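Local atomic coordinates of branched-chain alpha-ketoacid decarboxylase (PDB entry 2VBF), a protein that probably decarboxylates branched-chain and aromatic alpha-keto acids to aldehydes, using thiamine diphosphate and a magnesium ion as cofactors. Residues Gln379-Trp383 against Thr402-Ala407; Val386-Thr390 against Thr409-Lys413; Ile371-Leu377 against Arg523-Val529. All blocks are in the same frame, centred on the assembly; numbering follows the deposited sequence. Where two conformers were deposited one is given.

Overall arrangement
Helix 379-389 supplies one side of contacts 1 and 2, and contact 3 holds the loop that leads into it. The first turn packs on helix 402-407 in contact 1, and the last turn meets the loop 409-413 in contact 2, the two centres lying about 11 Å apart. Contact 3 joins the loop to the start of helix 525-537, its centre about 15 Å from that of contact 1 and 17 Å from that of contact 2. A salt bridge from Arg381 NE to Glu525 OE2, 2.9 Å long, ties contacts 1 and 3, while Val386 and Leu389 pack on Phe528 and Val529. Contact 1 holds the cofactor residue Thr402, whose side chain is about 6 Å from the magnesium ion; the side chain of Leu377 is about 12 Å from thiamine diphosphate.

Contact 1 (Gln379-Trp383 against Thr402-Ala407); sequences QDRLW and TSFFGA. With TPP (thiamine diphosphate), chain F.
The short helical segments 379-383 and 402-407 cross at -57° with their axes 9.8 Å apart, and the backbones come closest at Trp383 and Gly406, whose CA atoms are 5.8 Å from each other. The indole of Trp383 lies flat over the second helix, a knob set among Thr402, Ser403, Gly406 and Ala407. Gly406 CA stands 3.4 Å from the centroid of the five-membered ring of Trp383, almost on the ring normal, in a CH-pi contact; a side chain at this glycine would run into the indole nitrogen. The six-membered ring extends across Ser403 CA, and its CZ3 corner reaches the methyl group of Ala407. Leu382 CD2 lies over the rim of the opposite face. Helix 402-407 follows strand 394-398 of the parallel sheet in the C-terminal thiamine diphosphate-binding domain, and its first residue grips the diphosphate: Thr402 OG1 donates to TPP O2B over 2.7 Å, while the Thr402 backbone N-H is shared between O1B and O2B. A second shell stands behind this hydroxyl. Gln379, bent at chi2 (-85°), crosses the Thr402 side chain at about a right angle and offers NE2 to Thr402 OG1 in a weak bond of 3.0 Å. The amide's other end, Gln379 OE1, accepts from Trp383 NE1 at 3.0 Å, nearly along the C=O axis, consistent with one orientation of the amide, nitrogen toward Thr402, and steadying the turn of the indole.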
loop_
_atom_site.group_PDB
_atom_site.type_symbol
_atom_site.label_atom_id
_atom_site.label_comp_id
_atom_site.label_asym_id
_atom_site.label_seq_id
_atom_site.Cartn_x
_atom_site.Cartn_y
_atom_site.Cartn_z
ATOM N N GLN A 379 -22.393 -17.295 13.598
ATOM C CA GLN A 379 -21.162 -16.756 14.172
ATOM C C GLN A 379 -20.869 -17.317 15.564
ATOM O O GLN A 379 -19.792 -17.838 15.801
ATOM C CB GLN A 379 -21.210 -15.229 14.218
ATOM C CG GLN A 379 -21.050 -14.569 12.862
ATOM C CD GLN A 379 -19.602 -14.377 12.448
ATOM O OE1 GLN A 379 -18.684 -14.584 13.252
ATOM N NE2 GLN A 379 -19.388 -13.977 11.194
ATOM N N ASP A 380 -21.827 -17.228 16.472
ATOM C CA ASP A 380 -21.592 -17.698 17.844
ATOM C C ASP A 380 -21.199 -19.180 17.905
ATOM O O ASP A 380 -20.256 -19.548 18.612
ATOM C CB ASP A 380 -22.805 -17.407 18.729
ATOM C CG ASP A 380 -22.989 -15.920 18.989
ATOM O OD1 ASP A 380 -21.980 -15.172 18.994
ATOM O OD2 ASP A 380 -24.143 -15.491 19.183
ATOM N N ARG A 381 -21.899 -20.018 17.140
ATOM C CA ARG A 381 -21.569 -21.442 17.056
ATOM C C ARG A 381 -20.222 -21.702 16.385
ATOM O O ARG A 381 -19.502 -22.625 16.771
ATOM C CB ARG A 381 -22.682 -22.210 16.325
ATOM C CG ARG A 381 -24.017 -22.188 17.061
ATOM C CD ARG A 381 -24.042 -23.175 18.227
ATOM N NE ARG A 381 -24.013 -24.557 17.755
ATOM C CZ ARG A 381 -23.952 -25.621 18.547
ATOM N NH1 ARG A 381 -23.890 -25.476 19.863
ATOM N NH2 ARG A 381 -23.935 -26.833 18.014
ATOM N N LEU A 382 -19.884 -20.896 15.373
ATOM C CA LEU A 382 -18.599 -21.013 14.706
ATOM C C LEU A 382 -17.459 -20.919 15.716
ATOM O O LEU A 382 -16.555 -21.759 15.708
ATOM C CB LEU A 382 -18.426 -19.932 13.628
ATOM C CG LEU A 382 -17.043 -19.803 12.978
ATOM C CD1 LEU A 382 -16.573 -21.089 12.307
ATOM C CD2 LEU A 382 -17.026 -18.665 11.952
ATOM N N TRP A 383 -17.494 -19.902 16.580
ATOM C CA TRP A 383 -16.351 -19.679 17.491
ATOM C C TRP A 383 -16.327 -20.725 18.607
ATOM O O TRP A 383 -15.258 -21.084 19.080
ATOM C CB TRP A 383 -16.287 -18.231 18.000
ATOM C CG TRP A 383 -16.286 -17.308 16.834
ATOM C CD1 TRP A 383 -17.268 -16.440 16.490
ATOM C CD2 TRP A 383 -15.318 -17.266 15.777
ATOM N NE1 TRP A 383 -16.957 -15.821 15.302
ATOM C CE2 TRP A 383 -15.766 -16.310 14.843
ATOM C CE3 TRP A 383 -14.107 -17.931 15.535
ATOM C CZ2 TRP A 383 -15.049 -15.997 13.693
ATOM C CZ3 TRP A 383 -13.389 -17.617 14.383
ATOM C CH2 TRP A 383 -13.864 -16.655 13.480
ATOM N N THR A 402 -15.711 -9.683 12.145
ATOM C CA THR A 402 -16.318 -10.733 12.970
ATOM C C THR A 402 -15.261 -11.720 13.464
ATOM O O THR A 402 -15.367 -12.208 14.583
ATOM C CB THR A 402 -17.470 -11.467 12.245
ATOM O OG1 THR A 402 -16.981 -12.185 11.105
ATOM C CG2 THR A 402 -18.554 -10.477 11.829
ATOM N N SER A 403 -14.259 -12.003 12.636
ATOM C CA SER A 403 -13.204 -12.975 13.004
ATOM C C SER A 403 -12.457 -12.587 14.290
ATOM O O SER A 403 -12.358 -13.388 15.227
ATOM C CB SER A 403 -12.211 -13.165 11.864
ATOM O OG SER A 403 -12.786 -13.794 10.736
ATOM N N PHE A 404 -11.936 -11.363 14.350
ATOM C CA PHE A 404 -11.215 -10.932 15.552
ATOM C C PHE A 404 -12.114 -10.970 16.774
ATOM O O PHE A 404 -11.725 -11.513 17.805
ATOM C CB PHE A 404 -10.617 -9.530 15.408
ATOM C CG PHE A 404 -9.892 -9.071 16.641
ATOM C CD1 PHE A 404 -8.612 -9.503 16.892
ATOM C CD2 PHE A 404 -10.513 -8.251 17.571
ATOM C CE1 PHE A 404 -7.937 -9.097 18.028
ATOM C CE2 PHE A 404 -9.845 -7.831 18.704
ATOM C CZ PHE A 404 -8.559 -8.269 18.944
ATOM N N PHE A 405 -13.309 -10.401 16.676
ATOM C CA PHE A 405 -14.173 -10.317 17.852
ATOM C C PHE A 405 -14.697 -11.678 18.320
ATOM O O PHE A 405 -14.826 -11.904 19.520
ATOM C CB PHE A 405 -15.263 -9.276 17.643
ATOM C CG PHE A 405 -14.710 -7.888 17.570
ATOM C CD1 PHE A 405 -14.163 -7.295 18.705
ATOM C CD2 PHE A 405 -14.666 -7.201 16.370
ATOM C CE1 PHE A 405 -13.610 -6.015 18.649
ATOM C CE2 PHE A 405 -14.123 -5.919 16.307
ATOM C CZ PHE A 405 -13.586 -5.330 17.447
ATOM N N GLY A 406 -14.915 -12.594 17.382
ATOM C CA GLY A 406 -15.239 -13.977 17.720
ATOM C C GLY A 406 -14.075 -14.779 18.277
ATOM O O GLY A 406 -14.196 -15.428 19.329
ATOM N N ALA A 407 -12.948 -14.753 17.568
ATOM C CA ALA A 407 -11.806 -15.580 17.938
ATOM C C ALA A 407 -11.139 -15.080 19.226
ATOM O O ALA A 407 -10.500 -15.861 19.934
ATOM C CB ALA A 407 -10.794 -15.637 16.803
HETATM N "N1'" TPP F . -9.065 0.033 5.531
HETATM C "C2'" TPP F . -8.020 -0.502 6.239
HETATM C CM2 TPP F . -6.678 -0.628 5.575
HETATM N "N3'" TPP F . -8.220 -0.897 7.539
HETATM C "C4'" TPP F . -9.453 -0.760 8.140
HETATM N "N4'" TPP F . -9.591 -1.135 9.390
HETATM C "C5'" TPP F . -10.532 -0.239 7.418
HETATM C "C6'" TPP F . -10.330 0.163 6.104
HETATM C "C7'" TPP F . -11.906 -0.106 8.034
HETATM N N3 TPP F . -12.522 -1.402 8.302
HETATM C C2 TPP F . -12.523 -2.081 9.507
HETATM S S1 TPP F . -13.294 -3.503 9.524
HETATM C C5 TPP F . -13.708 -3.292 7.970
HETATM C C4 TPP F . -13.242 -2.111 7.393
HETATM C CM4 TPP F . -13.493 -1.680 5.973
HETATM C C6 TPP F . -14.560 -4.361 7.315
HETATM C C7 TPP F . -13.931 -5.747 7.286
HETATM O O7 TPP F . -14.852 -6.578 6.623
HETATM P PA TPP F . -14.647 -8.157 6.528
HETATM O O1A TPP F . -13.189 -8.512 6.340
HETATM O O2A TPP F . -15.512 -8.665 5.390
HETATM O O3A TPP F . -15.080 -8.658 8.003
HETATM P PB TPP F . -16.562 -9.072 8.522
HETATM O O1B TPP F . -16.877 -8.137 9.656
HETATM O O2B TPP F . -16.422 -10.475 9.040
HETATM O O3B TPP F . -17.560 -8.992 7.400
#

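Contact 2 (Val386-Thr390 against Thr409-Lys413); sequences VESLT and TIFLK
Glu387 reaches Phe411 by placing CG anti to its own backbone N (chi1 -178°) and running on extended, whereas Lys413 bends at its last torsion, chi4 51°, to turn NZ in among the carbonyl groups at the end of helix 379-389. The carboxylate and the phenyl group lie side by side and point the same way, their planes moderately inclined. Glu387 OE2 uses its anti lone pair to accept from Phe411 N, 2.8 Å away and almost straight at 174°, and the same oxygen sits at the ring edge, 3.4 Å from Phe411 CD2. A water adds a further donor to Glu387 OE2. Nearer the backbone, Glu387 CB packs against Ile410 CB at 3.9 Å, and the Ile410 side chain also touches Ile396 of strand 394-398. The segments thus join the C-terminal end of one helix to the loop between helix 402-407 and strand 417-419 in the C-terminal cofactor-binding domain. At that helix end Lys413 NZ donates to Thr390 O over 2.7 Å, tilted from the carbonyl plane, and more weakly to Ser388 O. Its positive charge would probably complement the negative end of the helix dipole. Thr390, the first residue to leave the helical conformation, turns OG1 back to Val386 O at 2.8 Å; its own N-H reaches that oxygen from the opposite face.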
loop_
_atom_site.group_PDB
_atom_site.type_symbol
_atom_site.label_atom_id
_atom_site.label_comp_id
_atom_site.label_asym_id
_atom_site.label_seq_id
_atom_site.Cartn_x
_atom_site.Cartn_y
_atom_site.Cartn_z
ATOM N N VAL A 386 -14.582 -23.572 16.860
ATOM C CA VAL A 386 -13.140 -23.327 16.751
ATOM C C VAL A 386 -12.451 -23.543 18.107
ATOM O O VAL A 386 -11.388 -24.164 18.167
ATOM C CB VAL A 386 -12.816 -21.916 16.186
ATOM C CG1 VAL A 386 -11.322 -21.647 16.260
ATOM C CG2 VAL A 386 -13.305 -21.783 14.745
ATOM N N GLU A 387 -13.082 -23.069 19.180
ATOM C CA GLU A 387 -12.535 -23.220 20.530
ATOM C C GLU A 387 -12.353 -24.686 20.889
ATOM O O GLU A 387 -11.303 -25.077 21.394
ATOM C CB GLU A 387 -13.439 -22.561 21.566
ATOM C CG GLU A 387 -12.891 -22.652 22.993
ATOM C CD GLU A 387 -13.688 -21.845 23.975
ATOM O OE1 GLU A 387 -14.906 -22.094 24.091
ATOM O OE2 GLU A 387 -13.110 -20.973 24.644
ATOM N N SER A 388 -13.385 -25.483 20.626
ATOM C CA SER A 388 -13.354 -26.923 20.888
ATOM C C SER A 388 -12.314 -27.639 20.026
ATOM O O SER A 388 -11.504 -28.423 20.533
ATOM C CB SER A 388 -14.749 -27.518 20.641
ATOM O OG SER A 388 -14.887 -28.801 21.234
ATOM N N LEU A 389 -12.314 -27.344 18.732
ATOM C CA LEU A 389 -11.521 -28.097 17.766
ATOM C C LEU A 389 -10.097 -27.602 17.571
ATOM O O LEU A 389 -9.316 -28.266 16.889
ATOM C CB LEU A 389 -12.231 -28.130 16.412
ATOM C CG LEU A 389 -13.533 -28.925 16.394
ATOM C CD1 LEU A 389 -14.281 -28.648 15.099
ATOM C CD2 LEU A 389 -13.240 -30.425 16.574
ATOM N N THR A 390 -9.748 -26.442 18.131
ATOM C CA THR A 390 -8.367 -25.969 18.059
ATOM C C THR A 390 -7.534 -26.842 18.998
ATOM O O THR A 390 -8.015 -27.269 20.054
ATOM C CB THR A 390 -8.235 -24.455 18.387
ATOM O OG1 THR A 390 -8.757 -23.684 17.297
ATOM C CG2 THR A 390 -6.791 -24.053 18.578
ATOM N N THR A 409 -12.096 -14.282 22.140
ATOM C CA THR A 409 -12.522 -14.823 23.452
ATOM C C THR A 409 -12.369 -16.341 23.593
ATOM O O THR A 409 -12.731 -16.900 24.632
ATOM C CB THR A 409 -13.974 -14.433 23.791
ATOM O OG1 THR A 409 -14.809 -14.730 22.670
ATOM C CG2 THR A 409 -14.057 -12.937 24.151
ATOM N N ILE A 410 -11.808 -16.999 22.584
ATOM C CA ILE A 410 -11.600 -18.445 22.685
ATOM C C ILE A 410 -10.399 -18.752 23.595
ATOM O O ILE A 410 -9.382 -18.055 23.588
ATOM C CB ILE A 410 -11.507 -19.154 21.294
ATOM C CG1 ILE A 410 -10.125 -19.005 20.652
ATOM C CG2 ILE A 410 -12.610 -18.662 20.357
ATOM C CD1 ILE A 410 -9.223 -20.192 20.903
ATOM N N PHE A 411 -10.560 -19.784 24.426
ATOM C CA PHE A 411 -9.472 -20.242 25.288
ATOM C C PHE A 411 -8.559 -21.113 24.460
ATOM O O PHE A 411 -8.984 -22.127 23.897
ATOM C CB PHE A 411 -9.983 -21.023 26.505
ATOM C CG PHE A 411 -10.548 -20.150 27.578
ATOM C CD1 PHE A 411 -9.753 -19.702 28.624
ATOM C CD2 PHE A 411 -11.867 -19.748 27.537
ATOM C CE1 PHE A 411 -10.263 -18.889 29.617
ATOM C CE2 PHE A 411 -12.392 -18.918 28.540
ATOM C CZ PHE A 411 -11.586 -18.496 29.582
ATOM N N LEU A 412 -7.306 -20.692 24.364
ATOM C CA LEU A 412 -6.319 -21.421 23.609
ATOM C C LEU A 412 -5.802 -22.564 24.457
ATOM O O LEU A 412 -5.789 -22.491 25.696
ATOM C CB LEU A 412 -5.149 -20.518 23.219
ATOM C CG LEU A 412 -5.518 -19.294 22.372
ATOM C CD1 LEU A 412 -4.317 -18.368 22.230
ATOM C CD2 LEU A 412 -6.053 -19.722 21.016
ATOM N N LYS A 413 -5.358 -23.605 23.767
ATOM C CA LYS A 413 -4.760 -24.759 24.414
ATOM C C LYS A 413 -3.280 -24.543 24.653
ATOM O O LYS A 413 -2.705 -23.498 24.311
ATOM C CB LYS A 413 -5.044 -26.014 23.584
ATOM C CG LYS A 413 -6.544 -26.219 23.428
ATOM C CD LYS A 413 -6.936 -27.605 23.013
ATOM C CE LYS A 413 -8.452 -27.790 23.114
ATOM N NZ LYS A 413 -9.243 -26.720 22.428
HETATM O O HOH W 1 -14.483 -18.565 25.430
HETATM O O HOH W 2 -8.688 -23.582 21.430
#

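Contact 3 (Ile371-Leu377 against Arg523-Val529); sequences IPSSAPL and RTENEFV
Leu377, Glu525 and Phe528 make the buried, tightly packed part of this contact, where the loop before helix 379-389 meets the start of helix 525-537. Leu377 N donates to Arg523 O (2.8 Å, 171°), and Leu377 CD2 also packs on Phe528 CB. Glu525 N donates to Ala375 O at 3.0 Å, and Glu525 OE1 receives Ser373 N at 2.9 Å, on its anti side, and Ser373 OG at 3.2 Å from above the carboxylate plane. The same hydroxyl accepts from Ala375 N, closing an ST turn. Thr524 is the N-cap and forms a capping box with Glu527, whose backbone N it receives on OG1. On the solvent side are Pro376 and Arg523, both exposed, with Pro376 and Thr524 joined in a single backbone bridge, and Ser374 and Asn526; there Ser373 O takes a weak bond from Asn526 N. An alanine in place of Glu525 would remove the carboxylate and is likely to leave Ser373 N and OG without this acceptor and Arg381 NE without its salt-bridge partner. With Arg381 and a water both bound to OE2, this carboxylate is probably held ionised, joining helix 525-537 to the loop through OE1 and to helix 379-389 through OE2.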
loop_
_atom_site.group_PDB
_atom_site.type_symbol
_atom_site.label_atom_id
_atom_site.label_comp_id
_atom_site.label_asym_id
_atom_site.label_seq_id
_atom_site.Cartn_x
_atom_site.Cartn_y
_atom_site.Cartn_z
ATOM N N ILE A 371 -21.129 -29.990 19.781
ATOM C CA ILE A 371 -21.782 -31.088 19.080
ATOM C C ILE A 371 -22.460 -30.471 17.865
ATOM O O ILE A 371 -23.413 -29.723 18.024
ATOM C CB ILE A 371 -22.864 -31.776 19.951
ATOM C CG1 ILE A 371 -22.333 -32.150 21.347
ATOM C CG2 ILE A 371 -23.391 -33.024 19.234
ATOM C CD1 ILE A 371 -21.344 -33.294 21.342
ATOM N N PRO A 372 -21.972 -30.778 16.649
ATOM C CA PRO A 372 -22.572 -30.137 15.479
ATOM C C PRO A 372 -23.968 -30.659 15.153
ATOM O O PRO A 372 -24.315 -31.785 15.526
ATOM C CB PRO A 372 -21.606 -30.485 14.345
ATOM C CG PRO A 372 -20.932 -31.731 14.790
ATOM C CD PRO A 372 -20.868 -31.681 16.284
ATOM N N SER A 373 -24.753 -29.816 14.487
ATOM C CA SER A 373 -26.021 -30.207 13.888
ATOM C C SER A 373 -25.964 -29.899 12.389
ATOM O O SER A 373 -24.928 -29.453 11.877
ATOM C CB SER A 373 -27.167 -29.441 14.538
ATOM O OG SER A 373 -27.179 -28.081 14.133
ATOM N N SER A 374 -27.076 -30.120 11.694
ATOM C CA SER A 374 -27.179 -29.784 10.282
ATOM C C SER A 374 -27.519 -28.308 10.059
ATOM O O SER A 374 -27.714 -27.893 8.919
ATOM C CB SER A 374 -28.230 -30.673 9.601
ATOM O OG SER A 374 -29.538 -30.352 10.047
ATOM N N ALA A 375 -27.588 -27.520 11.135
ATOM C CA ALA A 375 -27.973 -26.123 11.041
ATOM C C ALA A 375 -26.967 -25.341 10.204
ATOM O O ALA A 375 -25.779 -25.662 10.203
ATOM C CB ALA A 375 -28.090 -25.500 12.423
ATOM N N PRO A 376 -27.443 -24.312 9.490
ATOM C CA PRO A 376 -26.494 -23.426 8.814
ATOM C C PRO A 376 -25.562 -22.779 9.832
ATOM O O PRO A 376 -25.969 -22.517 10.960
ATOM C CB PRO A 376 -27.393 -22.368 8.165
ATOM C CG PRO A 376 -28.754 -22.985 8.099
ATOM C CD PRO A 376 -28.837 -23.884 9.288
ATOM N N LEU A 377 -24.327 -22.524 9.422
ATOM C CA LEU A 377 -23.342 -21.895 10.297
ATOM C C LEU A 377 -23.795 -20.533 10.792
ATOM O O LEU A 377 -24.282 -19.712 10.019
ATOM C CB LEU A 377 -22.018 -21.705 9.564
ATOM C CG LEU A 377 -20.912 -22.711 9.797
ATOM C CD1 LEU A 377 -19.694 -22.257 8.972
ATOM C CD2 LEU A 377 -20.546 -22.847 11.276
ATOM N N ARG A 523 -21.162 -24.592 4.590
ATOM C CA ARG A 523 -22.396 -23.872 4.918
ATOM C C ARG A 523 -23.040 -24.260 6.255
ATOM O O ARG A 523 -23.757 -23.449 6.852
ATOM C CB ARG A 523 -23.421 -24.046 3.788
ATOM C CG ARG A 523 -22.987 -23.431 2.462
ATOM C CD ARG A 523 -23.988 -23.718 1.350
ATOM N NE ARG A 523 -23.582 -23.156 0.057
ATOM C CZ ARG A 523 -23.808 -21.904 -0.345
ATOM N NH1 ARG A 523 -24.445 -21.040 0.433
ATOM N NH2 ARG A 523 -23.383 -21.508 -1.547
ATOM N N THR A 524 -22.799 -25.484 6.724
ATOM C CA THR A 524 -23.464 -26.003 7.920
ATOM C C THR A 524 -22.446 -26.368 9.001
ATOM O O THR A 524 -21.245 -26.470 8.735
ATOM C CB THR A 524 -24.309 -27.274 7.600
ATOM O OG1 THR A 524 -23.425 -28.363 7.310
ATOM C CG2 THR A 524 -25.251 -27.034 6.404
ATOM N N GLU A 525 -22.930 -26.566 10.221
ATOM C CA GLU A 525 -22.064 -26.948 11.332
ATOM C C GLU A 525 -21.404 -28.301 11.088
ATOM O O GLU A 525 -20.241 -28.472 11.404
ATOM C CB GLU A 525 -22.820 -26.996 12.651
ATOM C CG GLU A 525 -23.499 -25.695 13.070
ATOM C CD GLU A 525 -24.213 -25.818 14.405
ATOM O OE1 GLU A 525 -24.297 -26.948 14.939
ATOM O OE2 GLU A 525 -24.701 -24.794 14.928
ATOM N N ASN A 526 -22.152 -29.264 10.549
ATOM C CA ASN A 526 -21.597 -30.593 10.255
ATOM C C ASN A 526 -20.453 -30.527 9.260
ATOM O O ASN A 526 -19.429 -31.198 9.418
ATOM C CB ASN A 526 -22.671 -31.522 9.664
ATOM C CG ASN A 526 -23.597 -32.099 10.709
ATOM O OD1 ASN A 526 -23.203 -32.332 11.852
ATOM N ND2 ASN A 526 -24.842 -32.349 10.316
ATOM N N GLU A 527 -20.654 -29.731 8.214
ATOM C CA GLU A 527 -19.630 -29.525 7.203
ATOM C C GLU A 527 -18.389 -28.877 7.808
ATOM O O GLU A 527 -17.276 -29.265 7.480
ATOM C CB GLU A 527 -20.165 -28.664 6.062
ATOM C CG GLU A 527 -21.081 -29.421 5.117
ATOM C CD GLU A 527 -21.948 -28.512 4.275
ATOM O OE1 GLU A 527 -21.741 -27.286 4.309
ATOM O OE2 GLU A 527 -22.851 -29.029 3.575
ATOM N N PHE A 528 -18.591 -27.915 8.703
ATOM C CA PHE A 528 -17.465 -27.235 9.352
ATOM C C PHE A 528 -16.601 -28.198 10.166
ATOM O O PHE A 528 -15.381 -28.235 10.010
ATOM C CB PHE A 528 -17.920 -26.094 10.247
ATOM C CG PHE A 528 -16.773 -25.383 10.902
ATOM C CD1 PHE A 528 -16.020 -24.460 10.185
ATOM C CD2 PHE A 528 -16.397 -25.686 12.203
ATOM C CE1 PHE A 528 -14.925 -23.835 10.769
ATOM C CE2 PHE A 528 -15.318 -25.054 12.791
ATOM C CZ PHE A 528 -14.586 -24.127 12.066
ATOM N N VAL A 529 -17.246 -28.995 11.013
ATOM C CA VAL A 529 -16.544 -29.998 11.816
ATOM C C VAL A 529 -15.810 -31.015 10.938
ATOM O O VAL A 529 -14.652 -31.332 11.215
ATOM C CB VAL A 529 -17.503 -30.700 12.810
ATOM C CG1 VAL A 529 -16.834 -31.908 13.452
ATOM C CG2 VAL A 529 -17.956 -29.713 13.871
HETATM O O HOH W 3 -24.916 -22.538 13.595
#